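Local coordinates for protein CpuTA1 (Curtobacterium pusillum, PDB 5K3W) that belongs to the class IV aminotransferase family of fold type IV enzymes and holds pyridoxal-5'-phosphate in a pocket, at residues A[202-214]-A[255-269]. Sequence-based numbering, arbitrary orientation.
Sequences DGYALEGPTSNVI and ISADELRDAEALWLV. With PLP (pyridoxal-5'-phosphate), chain C.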
ATOM      1  N   ASP A 202      -1.161  12.151 -18.421  1.00 26.54           N
ATOM      2  CA  ASP A 202      -1.540  13.158 -19.402  1.00 21.72           C
ATOM      3  C   ASP A 202      -0.854  14.490 -19.156  1.00 27.77           C
ATOM      4  O   ASP A 202      -1.226  15.488 -19.785  1.00 26.52           O
ATOM      5  CB  ASP A 202      -3.065  13.341 -19.439  1.00 20.86           C
ATOM      6  CG  ASP A 202      -3.732  13.159 -18.072  1.00 31.24           C
ATOM      7  OD1 ASP A 202      -3.031  13.074 -17.038  1.00 35.33           O
ATOM      8  OD2 ASP A 202      -4.976  13.105 -18.033  1.00 29.52           O
ATOM      9  N   GLY A 203       0.124  14.528 -18.251  1.00 28.84           N
ATOM     10  CA  GLY A 203       1.018  15.660 -18.124  1.00 22.95           C
ATOM     11  C   GLY A 203       0.635  16.728 -17.122  1.00 26.50           C
ATOM     12  O   GLY A 203       1.094  17.866 -17.262  1.00 31.40           O
ATOM     13  N   TYR A 204      -0.161  16.410 -16.104  1.00 25.34           N
ATOM     14  CA  TYR A 204      -0.569  17.397 -15.108  1.00 30.76           C
ATOM     15  C   TYR A 204       0.191  17.211 -13.801  1.00 25.19           C
ATOM     16  O   TYR A 204       0.278  16.095 -13.276  1.00 24.41           O
ATOM     17  CB  TYR A 204      -2.070  17.332 -14.846  1.00 21.00           C
ATOM     18  CG  TYR A 204      -2.881  17.837 -16.009  1.00 33.82           C
ATOM     19  CD1 TYR A 204      -3.000  19.201 -16.261  1.00 42.48           C
ATOM     20  CD2 TYR A 204      -3.515  16.952 -16.870  1.00 36.11           C
ATOM     21  CE1 TYR A 204      -3.735  19.666 -17.340  1.00 36.92           C
ATOM     22  CE2 TYR A 204      -4.260  17.406 -17.939  1.00 36.87           C
ATOM     23  CZ  TYR A 204      -4.366  18.759 -18.172  1.00 48.49           C
ATOM     24  OH  TYR A 204      -5.107  19.193 -19.244  1.00 56.34           O
ATOM     25  N   ALA A 205       0.736  18.312 -13.288  1.00 20.21           N
ATOM     26  CA  ALA A 205       1.323  18.315 -11.959  1.00 20.59           C
ATOM     27  C   ALA A 205       0.283  17.856 -10.952  1.00 22.48           C
ATOM     28  O   ALA A 205      -0.853  18.336 -10.963  1.00 25.91           O
ATOM     29  CB  ALA A 205       1.834  19.715 -11.606  1.00 18.67           C
ATOM     30  N   LEU A 206       0.666  16.907 -10.095  1.00 23.49           N
ATOM     31  CA  LEU A 206      -0.268  16.340  -9.129  1.00 19.82           C
ATOM     32  C   LEU A 206       0.068  16.745  -7.701  1.00 20.05           C
ATOM     33  O   LEU A 206      -0.551  17.653  -7.146  1.00 23.62           O
ATOM     34  CB  LEU A 206      -0.295  14.816  -9.239  1.00 17.92           C
ATOM     35  CG  LEU A 206      -0.872  14.215 -10.525  1.00 25.73           C
ATOM     36  CD1 LEU A 206      -0.812  12.701 -10.446  1.00 19.79           C
ATOM     37  CD2 LEU A 206      -2.315  14.682 -10.786  1.00 21.96           C
ATOM     38  N   GLU A 207       1.028  16.067  -7.094  1.00 24.61           N
ATOM     39  CA  GLU A 207       1.368  16.255  -5.686  1.00 23.25           C
ATOM     40  C   GLU A 207       2.693  15.543  -5.440  1.00 23.36           C
ATOM     41  O   GLU A 207       3.255  14.903  -6.335  1.00 24.10           O
ATOM     42  CB  GLU A 207       0.270  15.717  -4.760  1.00 24.20           C
ATOM     43  CG  GLU A 207       0.287  14.189  -4.525  1.00 21.49           C
ATOM     44  CD  GLU A 207      -1.001  13.671  -3.852  1.00 33.89           C
ATOM     45  OE1 GLU A 207      -1.556  14.397  -2.993  1.00 28.56           O
ATOM     46  OE2 GLU A 207      -1.472  12.549  -4.192  1.00 33.75           O
ATOM     47  N   GLY A 208       3.194  15.669  -4.222  1.00 18.10           N
ATOM     48  CA  GLY A 208       4.319  14.887  -3.783  1.00 21.10           C
ATOM     49  C   GLY A 208       3.841  13.611  -3.126  1.00 21.25           C
ATOM     50  O   GLY A 208       2.668  13.469  -2.776  1.00 22.46           O
ATOM     51  N   PRO A 209       4.735  12.642  -2.963  1.00 21.10           N
ATOM     52  CA  PRO A 209       4.335  11.404  -2.288  1.00 22.73           C
ATOM     53  C   PRO A 209       3.881  11.636  -0.863  1.00 26.00           C
ATOM     54  O   PRO A 209       3.193  10.776  -0.297  1.00 22.38           O
ATOM     55  CB  PRO A 209       5.604  10.543  -2.347  1.00 21.58           C
ATOM     56  CG  PRO A 209       6.703  11.515  -2.516  1.00 22.63           C
ATOM     57  CD  PRO A 209       6.152  12.635  -3.345  1.00 17.22           C
ATOM     58  N   THR A 210       4.244  12.773  -0.256  1.00 22.46           N
ATOM     59  CA  THR A 210       3.786  13.058   1.100  1.00 28.14           C
ATOM     60  C   THR A 210       3.360  14.506   1.294  1.00 23.65           C
ATOM     61  O   THR A 210       3.260  14.949   2.441  1.00 27.57           O
ATOM     62  CB  THR A 210       4.880  12.761   2.131  1.00 34.67           C
ATOM     63  OG1 THR A 210       6.065  13.496   1.785  1.00 30.28           O
ATOM     64  CG2 THR A 210       5.186  11.273   2.176  1.00 27.61           C
ATOM     65  N   SER A 211       3.117  15.254   0.220  1.00 22.63           N
ATOM     66  CA  SER A 211       2.990  16.701   0.323  1.00 21.39           C
ATOM     67  C   SER A 211       2.181  17.221  -0.851  1.00 22.28           C
ATOM     68  O   SER A 211       1.927  16.509  -1.821  1.00 22.82           O
ATOM     69  CB  SER A 211       4.362  17.369   0.328  1.00 19.90           C
ATOM     70  OG  SER A 211       4.975  17.131  -0.927  1.00 24.55           O
ATOM     71  N   ASN A 212       1.797  18.484  -0.758  1.00 21.39           N
ATOM     72  CA  ASN A 212       1.173  19.187  -1.862  1.00 19.61           C
ATOM     73  C   ASN A 212       2.108  20.263  -2.389  1.00 18.09           C
ATOM     74  O   ASN A 212       3.026  20.712  -1.700  1.00 19.37           O
ATOM     75  CB  ASN A 212      -0.161  19.802  -1.442  1.00 16.92           C
ATOM     76  CG  ASN A 212      -1.181  18.751  -1.099  1.00 23.33           C
ATOM     77  OD1 ASN A 212      -1.378  18.423   0.066  1.00 22.86           O
ATOM     78  ND2 ASN A 212      -1.822  18.191  -2.123  1.00 23.23           N
ATOM     79  N   VAL A 213       1.843  20.668  -3.632  1.00 16.64           N
ATOM     80  CA  VAL A 213       2.699  21.558  -4.403  1.00 19.89           C
ATOM     81  C   VAL A 213       2.070  22.942  -4.437  1.00 19.28           C
ATOM     82  O   VAL A 213       0.893  23.080  -4.789  1.00 22.00           O
ATOM     83  CB  VAL A 213       2.891  21.023  -5.831  1.00 16.87           C
ATOM     84  CG1 VAL A 213       3.911  21.855  -6.578  1.00 18.12           C
ATOM     85  CG2 VAL A 213       3.302  19.587  -5.778  1.00 27.97           C
ATOM     86  N   ILE A 214       2.860  23.964  -4.114  1.00 20.55           N
ATOM     87  CA  ILE A 214       2.440  25.362  -4.187  1.00 23.36           C
ATOM     88  C   ILE A 214       3.245  26.058  -5.277  1.00 24.32           C
ATOM     89  O   ILE A 214       4.481  25.974  -5.302  1.00 24.00           O
ATOM     90  CB  ILE A 214       2.614  26.088  -2.842  1.00 30.16           C
ATOM     91  CG1 ILE A 214       1.889  25.336  -1.722  1.00 19.64           C
ATOM     92  CG2 ILE A 214       2.057  27.502  -2.949  1.00 25.16           C
ATOM     93  CD1 ILE A 214       0.417  25.251  -1.941  1.00 17.71           C
ATOM     94  N   ILE A 255      -2.645  22.276 -13.495  1.00 23.03           N
ATOM     95  CA  ILE A 255      -1.350  22.864 -13.765  1.00 25.72           C
ATOM     96  C   ILE A 255      -0.560  21.834 -14.560  1.00 27.57           C
ATOM     97  O   ILE A 255      -0.131  20.810 -14.015  1.00 30.50           O
ATOM     98  CB  ILE A 255      -0.637  23.245 -12.463  1.00 29.07           C
ATOM     99  CG1 ILE A 255      -1.553  24.167 -11.646  1.00 30.36           C
ATOM    100  CG2 ILE A 255       0.731  23.862 -12.738  1.00 24.04           C
ATOM    101  CD1 ILE A 255      -1.002  24.563 -10.290  1.00 30.91           C
ATOM    102  N   SER A 256      -0.394  22.075 -15.850  1.00 28.58           N
ATOM    103  CA  SER A 256       0.416  21.166 -16.650  1.00 35.10           C
ATOM    104  C   SER A 256       1.857  21.166 -16.146  1.00 27.89           C
ATOM    105  O   SER A 256       2.340  22.151 -15.577  1.00 23.70           O
ATOM    106  CB  SER A 256       0.380  21.574 -18.123  1.00 21.73           C
ATOM    107  OG  SER A 256       1.224  22.693 -18.348  1.00 39.54           O
ATOM    108  N   ALA A 257       2.548  20.042 -16.351  1.00 27.66           N
ATOM    109  CA  ALA A 257       3.968  19.987 -16.011  1.00 36.76           C
ATOM    110  C   ALA A 257       4.751  21.115 -16.672  1.00 34.94           C
ATOM    111  O   ALA A 257       5.749  21.586 -16.120  1.00 34.25           O
ATOM    112  CB  ALA A 257       4.558  18.631 -16.408  1.00 39.03           C
ATOM    113  N   ASP A 258       4.307  21.577 -17.844  1.00 40.40           N
ATOM    114  CA  ASP A 258       4.979  22.695 -18.498  1.00 42.10           C
ATOM    115  C   ASP A 258       4.852  23.974 -17.680  1.00 40.36           C
ATOM    116  O   ASP A 258       5.849  24.660 -17.425  1.00 38.41           O
ATOM    117  CB  ASP A 258       4.415  22.894 -19.900  1.00 38.57           C
ATOM    118  CG  ASP A 258       5.486  23.273 -20.899  1.00 63.56           C
ATOM    119  OD1 ASP A 258       6.677  23.023 -20.600  1.00 64.64           O
ATOM    120  OD2 ASP A 258       5.148  23.814 -21.979  1.00 76.56           O
ATOM    121  N   GLU A 259       3.628  24.317 -17.265  1.00 31.23           N
ATOM    122  CA  GLU A 259       3.440  25.489 -16.418  1.00 34.84           C
ATOM    123  C   GLU A 259       4.296  25.403 -15.159  1.00 32.71           C
ATOM    124  O   GLU A 259       4.848  26.408 -14.698  1.00 33.36           O
ATOM    125  CB  GLU A 259       1.962  25.647 -16.057  1.00 33.79           C
ATOM    126  CG  GLU A 259       1.695  26.840 -15.151  1.00 38.26           C
ATOM    127  CD  GLU A 259       0.216  27.055 -14.851  1.00 52.13           C
ATOM    128  OE1 GLU A 259      -0.093  27.648 -13.793  1.00 50.95           O
ATOM    129  OE2 GLU A 259      -0.634  26.636 -15.667  1.00 46.68           O
ATOM    130  N   LEU A 260       4.436  24.203 -14.602  1.00 34.67           N
ATOM    131  CA  LEU A 260       5.237  24.018 -13.393  1.00 34.14           C
ATOM    132  C   LEU A 260       6.688  24.473 -13.587  1.00 37.13           C
ATOM    133  O   LEU A 260       7.290  25.061 -12.680  1.00 36.96           O
ATOM    134  CB  LEU A 260       5.171  22.549 -12.994  1.00 26.62           C
ATOM    135  CG  LEU A 260       5.622  22.020 -11.649  1.00 29.55           C
ATOM    136  CD1 LEU A 260       4.630  22.431 -10.591  1.00 21.03           C
ATOM    137  CD2 LEU A 260       5.727  20.494 -11.763  1.00 22.07           C
ATOM    138  N   ARG A 261       7.271  24.194 -14.762  1.00 35.93           N
ATOM    139  CA  ARG A 261       8.639  24.617 -15.052  1.00 34.64           C
ATOM    140  C   ARG A 261       8.771  26.129 -15.095  1.00 33.21           C
ATOM    141  O   ARG A 261       9.820  26.666 -14.725  1.00 34.48           O
ATOM    142  CB  ARG A 261       9.104  24.056 -16.394  1.00 41.78           C
ATOM    143  CG  ARG A 261       8.716  22.634 -16.642  1.00 44.36           C
ATOM    144  CD  ARG A 261       9.804  21.694 -16.185  1.00 58.75           C
ATOM    145  NE  ARG A 261       9.407  20.298 -16.334  1.00 61.13           N
ATOM    146  CZ  ARG A 261      10.070  19.278 -15.802  1.00 54.81           C
ATOM    147  NH1 ARG A 261      11.161  19.503 -15.080  1.00 38.12           N
ATOM    148  NH2 ARG A 261       9.637  18.034 -15.982  1.00 56.62           N
ATOM    149  N   ASP A 262       7.749  26.824 -15.590  1.00 32.00           N
ATOM    150  CA  ASP A 262       7.794  28.268 -15.771  1.00 29.94           C
ATOM    151  C   ASP A 262       7.431  29.038 -14.513  1.00 30.08           C
ATOM    152  O   ASP A 262       7.299  30.262 -14.576  1.00 34.85           O
ATOM    153  CB  ASP A 262       6.859  28.693 -16.905  1.00 37.23           C
ATOM    154  CG  ASP A 262       7.177  27.996 -18.218  1.00 45.02           C
ATOM    155  OD1 ASP A 262       8.371  27.728 -18.492  1.00 40.73           O
ATOM    156  OD2 ASP A 262       6.226  27.719 -18.980  1.00 51.11           O
ATOM    157  N   ALA A 263       7.265  28.359 -13.384  1.00 21.45           N
ATOM    158  CA  ALA A 263       6.859  29.033 -12.162  1.00 30.60           C
ATOM    159  C   ALA A 263       7.990  29.897 -11.614  1.00 33.03           C
ATOM    160  O   ALA A 263       9.173  29.636 -11.848  1.00 34.09           O
ATOM    161  CB  ALA A 263       6.428  28.012 -11.113  1.00 25.14           C
ATOM    162  N   GLU A 264       7.619  30.940 -10.874  1.00 29.51           N
ATOM    163  CA  GLU A 264       8.639  31.796 -10.280  1.00 30.39           C
ATOM    164  C   GLU A 264       9.207  31.191  -9.007  1.00 27.06           C
ATOM    165  O   GLU A 264      10.402  31.334  -8.734  1.00 33.75           O
ATOM    166  CB  GLU A 264       8.068  33.182  -9.994  1.00 29.22           C
ATOM    167  CG  GLU A 264       8.091  34.088 -11.200  1.00 44.50           C
ATOM    168  CD  GLU A 264       6.883  34.986 -11.270  1.00 47.12           C
ATOM    169  OE1 GLU A 264       6.443  35.483 -10.206  1.00 49.77           O
ATOM    170  OE2 GLU A 264       6.365  35.178 -12.395  1.00 50.73           O
ATOM    171  N   ALA A 265       8.370  30.536  -8.206  1.00 33.57           N
ATOM    172  CA  ALA A 265       8.840  29.829  -7.021  1.00 30.69           C
ATOM    173  C   ALA A 265       7.922  28.644  -6.779  1.00 23.89           C
ATOM    174  O   ALA A 265       6.779  28.623  -7.244  1.00 25.13           O
ATOM    175  CB  ALA A 265       8.891  30.737  -5.785  1.00 24.03           C
ATOM    176  N   LEU A 266       8.443  27.649  -6.055  1.00 23.20           N
ATOM    177  CA  LEU A 266       7.712  26.430  -5.737  1.00 21.83           C
ATOM    178  C   LEU A 266       7.959  26.035  -4.290  1.00 22.58           C
ATOM    179  O   LEU A 266       9.066  26.203  -3.768  1.00 17.42           O
ATOM    180  CB  LEU A 266       8.131  25.261  -6.631  1.00 15.69           C
ATOM    181  CG  LEU A 266       7.995  25.441  -8.132  1.00 21.45           C
ATOM    182  CD1 LEU A 266       8.681  24.287  -8.824  1.00 24.79           C
ATOM    183  CD2 LEU A 266       6.531  25.492  -8.521  1.00 20.45           C
ATOM    184  N   TRP A 267       6.923  25.469  -3.663  1.00 24.97           N
ATOM    185  CA  TRP A 267       7.035  24.837  -2.353  1.00 23.47           C
ATOM    186  C   TRP A 267       6.340  23.483  -2.364  1.00 20.87           C
ATOM    187  O   TRP A 267       5.332  23.289  -3.050  1.00 18.05           O
ATOM    188  CB  TRP A 267       6.407  25.683  -1.221  1.00 21.49           C
ATOM    189  CG  TRP A 267       6.975  27.050  -1.051  1.00 23.17           C
ATOM    190  CD1 TRP A 267       7.901  27.446  -0.128  1.00 24.56           C
ATOM    191  CD2 TRP A 267       6.636  28.218  -1.809  1.00 22.33           C
ATOM    192  NE1 TRP A 267       8.155  28.787  -0.263  1.00 28.01           N
ATOM    193  CE2 TRP A 267       7.389  29.286  -1.286  1.00 25.75           C
ATOM    194  CE3 TRP A 267       5.755  28.466  -2.869  1.00 24.50           C
ATOM    195  CZ2 TRP A 267       7.306  30.584  -1.802  1.00 25.69           C
ATOM    196  CZ3 TRP A 267       5.662  29.750  -3.371  1.00 23.47           C
ATOM    197  CH2 TRP A 267       6.437  30.794  -2.841  1.00 26.59           C
ATOM    198  N   LEU A 268       6.888  22.552  -1.587  1.00 20.27           N
ATOM    199  CA  LEU A 268       6.165  21.378  -1.115  1.00 17.12           C
ATOM    200  C   LEU A 268       5.721  21.636   0.320  1.00 19.45           C
ATOM    201  O   LEU A 268       6.534  22.043   1.158  1.00 25.85           O
ATOM    202  CB  LEU A 268       7.043  20.129  -1.162  1.00 14.38           C
ATOM    203  CG  LEU A 268       7.435  19.616  -2.539  1.00 18.15           C
ATOM    204  CD1 LEU A 268       8.018  18.226  -2.415  1.00 11.47           C
ATOM    205  CD2 LEU A 268       6.236  19.635  -3.472  1.00 14.78           C
ATOM    206  N   VAL A 269       4.449  21.396   0.613  1.00 19.16           N
ATOM    207  CA  VAL A 269       3.916  21.659   1.949  1.00 20.82           C
ATOM    208  C   VAL A 269       3.244  20.401   2.493  1.00 19.72           C
ATOM    209  O   VAL A 269       2.630  19.633   1.745  1.00 17.42           O
ATOM    210  CB  VAL A 269       2.935  22.854   1.937  1.00 24.87           C
ATOM    211  CG1 VAL A 269       3.621  24.087   1.379  1.00 13.72           C
ATOM    212  CG2 VAL A 269       1.665  22.519   1.133  1.00 22.00           C
TER
HETATM  213  N1  PLP C 401      -0.074  14.315  -0.385  1.00 28.40           N
HETATM  214  C2  PLP C 401       0.061  13.110   0.240  1.00 30.06           C
HETATM  215  C2A PLP C 401       0.117  11.825  -0.565  1.00 16.89           C
HETATM  216  C3  PLP C 401       0.131  13.068   1.620  1.00 23.95           C
HETATM  217  O3  PLP C 401       0.257  11.809   2.227  1.00 18.43           O
HETATM  218  C4  PLP C 401       0.059  14.230   2.348  1.00 26.31           C
HETATM  219  C4A PLP C 401       0.157  14.259   3.850  1.00 23.24           C
HETATM  220  C5  PLP C 401      -0.070  15.434   1.726  1.00 26.73           C
HETATM  221  C6  PLP C 401      -0.143  15.467   0.343  1.00 28.17           C
HETATM  222  C5A PLP C 401      -0.121  16.717   2.550  1.00 21.88           C
HETATM  223  O4P PLP C 401      -1.184  16.723   3.485  1.00 22.44           O
HETATM  224  P   PLP C 401      -1.055  17.533   4.854  1.00 25.49           P
HETATM  225  O1P PLP C 401      -0.624  18.958   4.591  1.00 20.55           O
HETATM  226  O2P PLP C 401      -0.075  16.869   5.790  1.00 19.41           O
HETATM  227  O3P PLP C 401      -2.402  17.588   5.527  1.00 20.08           O
HETATM  228  O   HOH W   1      -2.693  19.638 -11.918  1.00 27.33           O
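Antiparallel strand pairing inside the five-stranded mixed sheet joins 212-214 to 265-269, and backbone bonds also tie 203-205 to 255-257, at the N-terminal end of helix 257-261. Asn212 and Val269 exchange two backbone hydrogen bonds, as do Ile214 and Trp267; the Ile214 N to Trp267 O bond measures 2.8 Å. On one face of the sheet Val213 and Leu268 lie side by side, CG2 to CD2 3.7 Å, and Val213 CG1, anti to its own N (chi1 -173°), reaches Leu260 CD1. On the other face Ile214 divides its branches: CG2 meets Trp267 CE3 at 3.8 Å, while CG1 meets Val269 CG1 at 3.8 Å, the two side chains crossing at about a right angle. Trp267 NE1 hydrogen-bonds to Thr293 OG1. Farther off, Ala257 N donates to Gly203 O (2.8 Å) and Ala205 N to Ile255 O. Ala205 CB packs 4.0 Å from Leu260 CD2, and Ser256 OG caps the helix by accepting from Glu259 N. The turn leading into strand 212-217 lines one side of the pyridoxal-5'-phosphate ring: Glu207 OE1 lies 3.0 Å from PLP N1 and also accepts from Leu231 N, a carboxylate placement that probably favours a protonated pyridine, as is characteristic of the fold type IV PLP site.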